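Local coordinates for uncharacterized protein (Aeromonas hydrophila J-1, PDB 6R1J), which forms the AhlC component of AHL, the tripartite alpha-pore-forming toxin of Aeromonas hydrophila, here in its soluble form, at the interface of chains A and B and the interface of chains A and C. Sequence-based numbering; all coordinates share one arbitrary frame. Chains: chain A/B/C, Uncharacterized protein.

Contact 1 and contact 2 lie about 59 Å apart, measured between the centres of their C-alpha atoms, and join chain A to two different copies of the same protein. They share no residue. Contact 1 sets the C-terminal helix 244-264 of chain A against the start of a long helix of chain B, whereas contact 2 packs helix 78-157 of chain A on its counterpart in chain C. Contact 2 belongs to a two-fold symmetric interface, whereas that of contact 1 is not an exact two-fold. Together they help to tie elongated helical subunits into the deposited four-chain assembly, which may or may not be the form in solution.

Contact 1: the interface of chains A and B. Residues chain A 245, 248-249, 252-253; chain B 162-163, 166-167.
B:Leu163 sets its CD2 methyl against both A:Arg248 and A:Glu245, and apolar packing of this kind carries the patch; no polar bond crosses within it. CD2 touches A:Arg248 CD at 3.6 Å, on the aliphatic stretch of the arginine, and also meets the carboxylate carbon of A:Glu245, whose side chain is poorly ordered and therefore a less certain neighbour. The other methyl, CD1, turns toward A:Thr252 OG1, 3.9 Å away, the two side chains being roughly perpendicular. Leucine suits the place because its two methyls can meet different residues of helix 244-264.

A:Leu249 answers from the other side: its CD1 lies 3.7 Å from B:Leu163 CA, against the backbone at the junction of the short 3-10 turn 159-162 and helix 163-228, where B:Gly162 has no side chain to add bulk. One turn along, B:Leu166 lays CD2 over the backbone of chain A, 3.6 Å from A:Leu249 O and near A:Ala253 N. The small methyl of A:Ala253 probably allows the leucine to come this near the helix. A:Thr252 CG2 sits 3.9 Å from B:Leu166 CD2 as the two side chains run antiparallel alongside each other, and the same methyl touches CG1 of B:Ile167.

Behind this layer, torsions and an internal bond set the groups. In A:Arg248, CG anti to the backbone N (chi1 -178°) and an extended chi2 place CG and CD against the leucine methyl; the bend at chi3 then sends NE and the guanidinium off in another direction. Threonine offers a methyl to the partner while its hydroxyl is satisfied within its own helix: with CG2 anti to the backbone N, OG1 stands beside that N and donates to the carbonyl oxygen one turn back. That bond, A:Thr252 OG1 to A:Arg248 O, measures 2.7 Å, with the hydroxyl tilted 29° from the carbonyl plane.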
loop_
_atom_site.group_PDB
_atom_site.type_symbol
_atom_site.label_atom_id
_atom_site.label_comp_id
_atom_site.label_asym_id
_atom_site.label_seq_id
_atom_site.Cartn_x
_atom_site.Cartn_y
_atom_site.Cartn_z
ATOM N N GLU A 245 0.369 37.844 -46.038
ATOM C CA GLU A 245 1.206 36.674 -45.651
ATOM C C GLU A 245 1.188 36.511 -44.119
ATOM O O GLU A 245 1.440 35.372 -43.643
ATOM C CB GLU A 245 2.622 36.860 -46.205
ATOM C CG GLU A 245 3.476 35.598 -46.238
ATOM C CD GLU A 245 3.224 34.654 -47.405
ATOM O OE1 GLU A 245 2.066 34.585 -47.883
ATOM O OE2 GLU A 245 4.197 34.007 -47.854
ATOM N N ARG A 248 -1.948 34.835 -43.187
ATOM C CA ARG A 248 -1.798 33.409 -43.570
ATOM C C ARG A 248 -1.024 32.685 -42.459
ATOM O O ARG A 248 -1.382 31.548 -42.121
ATOM C CB ARG A 248 -1.142 33.329 -44.954
ATOM C CG ARG A 248 -0.960 31.928 -45.519
ATOM C CD ARG A 248 -0.478 31.960 -46.978
ATOM N NE ARG A 248 -1.490 32.679 -47.737
ATOM C CZ ARG A 248 -2.615 32.127 -48.177
ATOM N NH1 ARG A 248 -2.844 30.840 -47.964
ATOM N NH2 ARG A 248 -3.502 32.855 -48.833
ATOM N N LEU A 249 0.008 33.317 -41.902
ATOM C CA LEU A 249 0.824 32.727 -40.810
ATOM C C LEU A 249 -0.055 32.442 -39.592
ATOM O O LEU A 249 -0.013 31.293 -39.112
ATOM C CB LEU A 249 1.965 33.662 -40.430
ATOM C CG LEU A 249 2.915 33.136 -39.355
ATOM C CD1 LEU A 249 3.914 32.154 -39.957
ATOM C CD2 LEU A 249 3.634 34.289 -38.676
ATOM N N THR A 252 -2.721 29.773 -40.141
ATOM C CA THR A 252 -2.081 28.440 -40.166
ATOM C C THR A 252 -1.822 28.000 -38.707
ATOM O O THR A 252 -2.143 26.827 -38.367
ATOM C CB THR A 252 -0.841 28.452 -41.058
ATOM O OG1 THR A 252 -1.248 28.842 -42.378
ATOM C CG2 THR A 252 -0.157 27.105 -41.097
ATOM N N ALA A 253 -1.288 28.905 -37.860
ATOM C CA ALA A 253 -1.050 28.650 -36.421
ATOM C C ALA A 253 -2.381 28.349 -35.757
ATOM O O ALA A 253 -2.453 27.323 -35.016
ATOM C CB ALA A 253 -0.329 29.829 -35.759
ATOM N N GLY B 162 8.688 32.316 -41.308
ATOM C CA GLY B 162 8.315 31.034 -40.678
ATOM C C GLY B 162 7.149 30.305 -41.336
ATOM O O GLY B 162 6.877 29.165 -40.911
ATOM N N LEU B 163 6.477 30.868 -42.346
ATOM C CA LEU B 163 5.230 30.247 -42.885
ATOM C C LEU B 163 5.485 28.920 -43.618
ATOM O O LEU B 163 4.791 27.936 -43.346
ATOM C CB LEU B 163 4.467 31.255 -43.739
ATOM C CG LEU B 163 3.290 30.676 -44.508
ATOM C CD1 LEU B 163 2.215 30.118 -43.578
ATOM C CD2 LEU B 163 2.719 31.735 -45.440
ATOM N N LEU B 166 6.125 26.341 -40.924
ATOM C CA LEU B 166 4.951 26.101 -40.047
ATOM C C LEU B 166 3.991 25.171 -40.784
ATOM O O LEU B 166 3.414 24.274 -40.139
ATOM C CB LEU B 166 4.264 27.427 -39.696
ATOM C CG LEU B 166 3.037 27.316 -38.800
ATOM C CD1 LEU B 166 3.409 26.696 -37.456
ATOM C CD2 LEU B 166 2.368 28.661 -38.598
ATOM N N ILE B 167 3.816 25.411 -42.078
ATOM C CA ILE B 167 2.916 24.587 -42.946
ATOM C C ILE B 167 3.403 23.135 -42.902
ATOM O O ILE B 167 2.550 22.255 -42.714
ATOM C CB ILE B 167 2.826 25.138 -44.386
ATOM C CG1 ILE B 167 2.007 26.433 -44.434
ATOM C CG2 ILE B 167 2.276 24.074 -45.343
ATOM C CD1 ILE B 167 2.016 27.138 -45.805
#

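Contact 2: the interface of chains A and C. Residues chain A 125-126, 128-129; chain C 118, 121-122, 125.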
loop_
_atom_site.group_PDB
_atom_site.type_symbol
_atom_site.label_atom_id
_atom_site.label_comp_id
_atom_site.label_asym_id
_atom_site.label_seq_id
_atom_site.Cartn_x
_atom_site.Cartn_y
_atom_site.Cartn_z
ATOM N N VAL A 125 -4.936 7.392 11.745
ATOM C CA VAL A 125 -3.745 7.412 12.635
ATOM C C VAL A 125 -4.240 7.378 14.083
ATOM O O VAL A 125 -3.666 6.637 14.873
ATOM C CB VAL A 125 -2.824 8.604 12.336
ATOM C CG1 VAL A 125 -1.633 8.605 13.276
ATOM C CG2 VAL A 125 -2.363 8.617 10.885
ATOM N N GLU A 126 -5.352 8.033 14.411
ATOM C CA GLU A 126 -5.858 8.036 15.814
ATOM C C GLU A 126 -6.398 6.635 16.152
ATOM O O GLU A 126 -6.194 6.192 17.299
ATOM C CB GLU A 126 -6.745 9.269 16.052
ATOM C CG GLU A 126 -5.985 10.598 15.924
ATOM C CD GLU A 126 -4.654 10.723 16.672
ATOM O OE1 GLU A 126 -4.545 10.150 17.780
ATOM O OE2 GLU A 126 -3.705 11.398 16.141
ATOM N N GLN A 128 -4.916 3.881 14.975
ATOM C CA GLN A 128 -3.622 3.169 15.219
ATOM C C GLN A 128 -3.195 3.431 16.683
ATOM O O GLN A 128 -2.877 2.463 17.384
ATOM C CB GLN A 128 -2.545 3.561 14.197
ATOM C CG GLN A 128 -2.824 3.150 12.744
ATOM C CD GLN A 128 -2.800 1.649 12.535
ATOM O OE1 GLN A 128 -2.063 0.927 13.193
ATOM N NE2 GLN A 128 -3.601 1.142 11.602
ATOM N N ALA A 129 -3.235 4.681 17.154
ATOM C CA ALA A 129 -2.921 5.041 18.559
ATOM C C ALA A 129 -3.833 4.261 19.499
ATOM O O ALA A 129 -3.318 3.597 20.430
ATOM C CB ALA A 129 -3.035 6.529 18.795
ATOM N N ILE C 118 3.560 5.692 14.643
ATOM C CA ILE C 118 2.330 6.527 14.712
ATOM C C ILE C 118 2.724 8.009 14.572
ATOM O O ILE C 118 2.108 8.709 13.750
ATOM C CB ILE C 118 1.569 6.181 15.997
ATOM C CG1 ILE C 118 1.068 4.740 15.922
ATOM C CG2 ILE C 118 0.428 7.150 16.240
ATOM C CD1 ILE C 118 0.524 4.219 17.207
ATOM N N GLN C 121 3.566 8.787 11.051
ATOM C CA GLN C 121 2.302 8.778 10.270
ATOM C C GLN C 121 1.589 10.131 10.401
ATOM O O GLN C 121 1.163 10.643 9.384
ATOM C CB GLN C 121 1.444 7.620 10.725
ATOM C CG GLN C 121 1.980 6.291 10.210
ATOM C CD GLN C 121 1.027 5.206 10.614
ATOM O OE1 GLN C 121 1.286 4.421 11.525
ATOM N NE2 GLN C 121 -0.150 5.258 10.013
ATOM N N ARG C 122 1.525 10.706 11.608
ATOM C CA ARG C 122 0.899 12.041 11.821
ATOM C C ARG C 122 1.661 13.051 10.979
ATOM O O ARG C 122 1.040 13.835 10.284
ATOM C CB ARG C 122 0.904 12.488 13.284
ATOM C CG ARG C 122 0.113 11.612 14.233
ATOM C CD ARG C 122 0.034 12.257 15.621
ATOM N NE ARG C 122 -0.796 11.450 16.484
ATOM C CZ ARG C 122 -0.356 10.586 17.366
ATOM N NH1 ARG C 122 0.951 10.398 17.557
ATOM N NH2 ARG C 122 -1.238 9.901 18.064
ATOM N N VAL C 125 0.758 12.802 7.246
ATOM C CA VAL C 125 -0.564 13.415 6.952
ATOM C C VAL C 125 -0.376 14.934 6.899
ATOM O O VAL C 125 -0.925 15.553 5.995
ATOM C CB VAL C 125 -1.640 12.971 7.953
ATOM C CG1 VAL C 125 -2.968 13.632 7.636
ATOM C CG2 VAL C 125 -1.790 11.456 7.992
#
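C:Arg122 reaches across to A:Glu126 where two copies of helix 78-157 pack together in AhlC, a member of the alpha-helical pore-forming toxins. The interface is two-fold symmetric, so an equivalent bridge forms with the chains exchanged; the pairing may or may not persist outside the crystal.

From CB, the arginine runs extended from CG to NE. Its CG presses on A:Val125 CG1 at 3.6 Å, the two side chains crossing obliquely. CD lies 3.9 Å from A:Glu126 OE2, a contact without a bond. NE makes the main polar contact, donating to A:Glu126 OE2 at 2.9 Å in a nearly straight hydrogen bond (168° at H) that is also a salt bridge. The acceptor is met on its syn side, 15° out of the carboxylate plane. NH2 points toward A:Glu126 OE1 at 3.3 Å, a weak second bond. The carboxylate thus stands at the guanidinium edge, the planes 25° apart. Glutamate can curl to this position because its chain bends at chi2. C:Ile118 CG2, from the arginine's own chain, sits 3.2 Å above the guanidinium plane, toward its rim, and may help to limit its tilt.

A:Val125 and C:Ile118, both beta-branched and so restricted in chi1, pack beside the salt bridge. A:Val125 divides its methyls: CG1 also meets C:Ile118 CG2, while CG2 touches C:Gln121 CB and points tip to tip at C:Val125 CG2, 4.1 Å away. Farther along, C:Ile118 extends CD1 over the slim A:Ala129, whose small side chain probably allows it to come within 3.8 Å of CA; CG1 of the same isoleucine rests 4.2 Å from A:Gln128 CB.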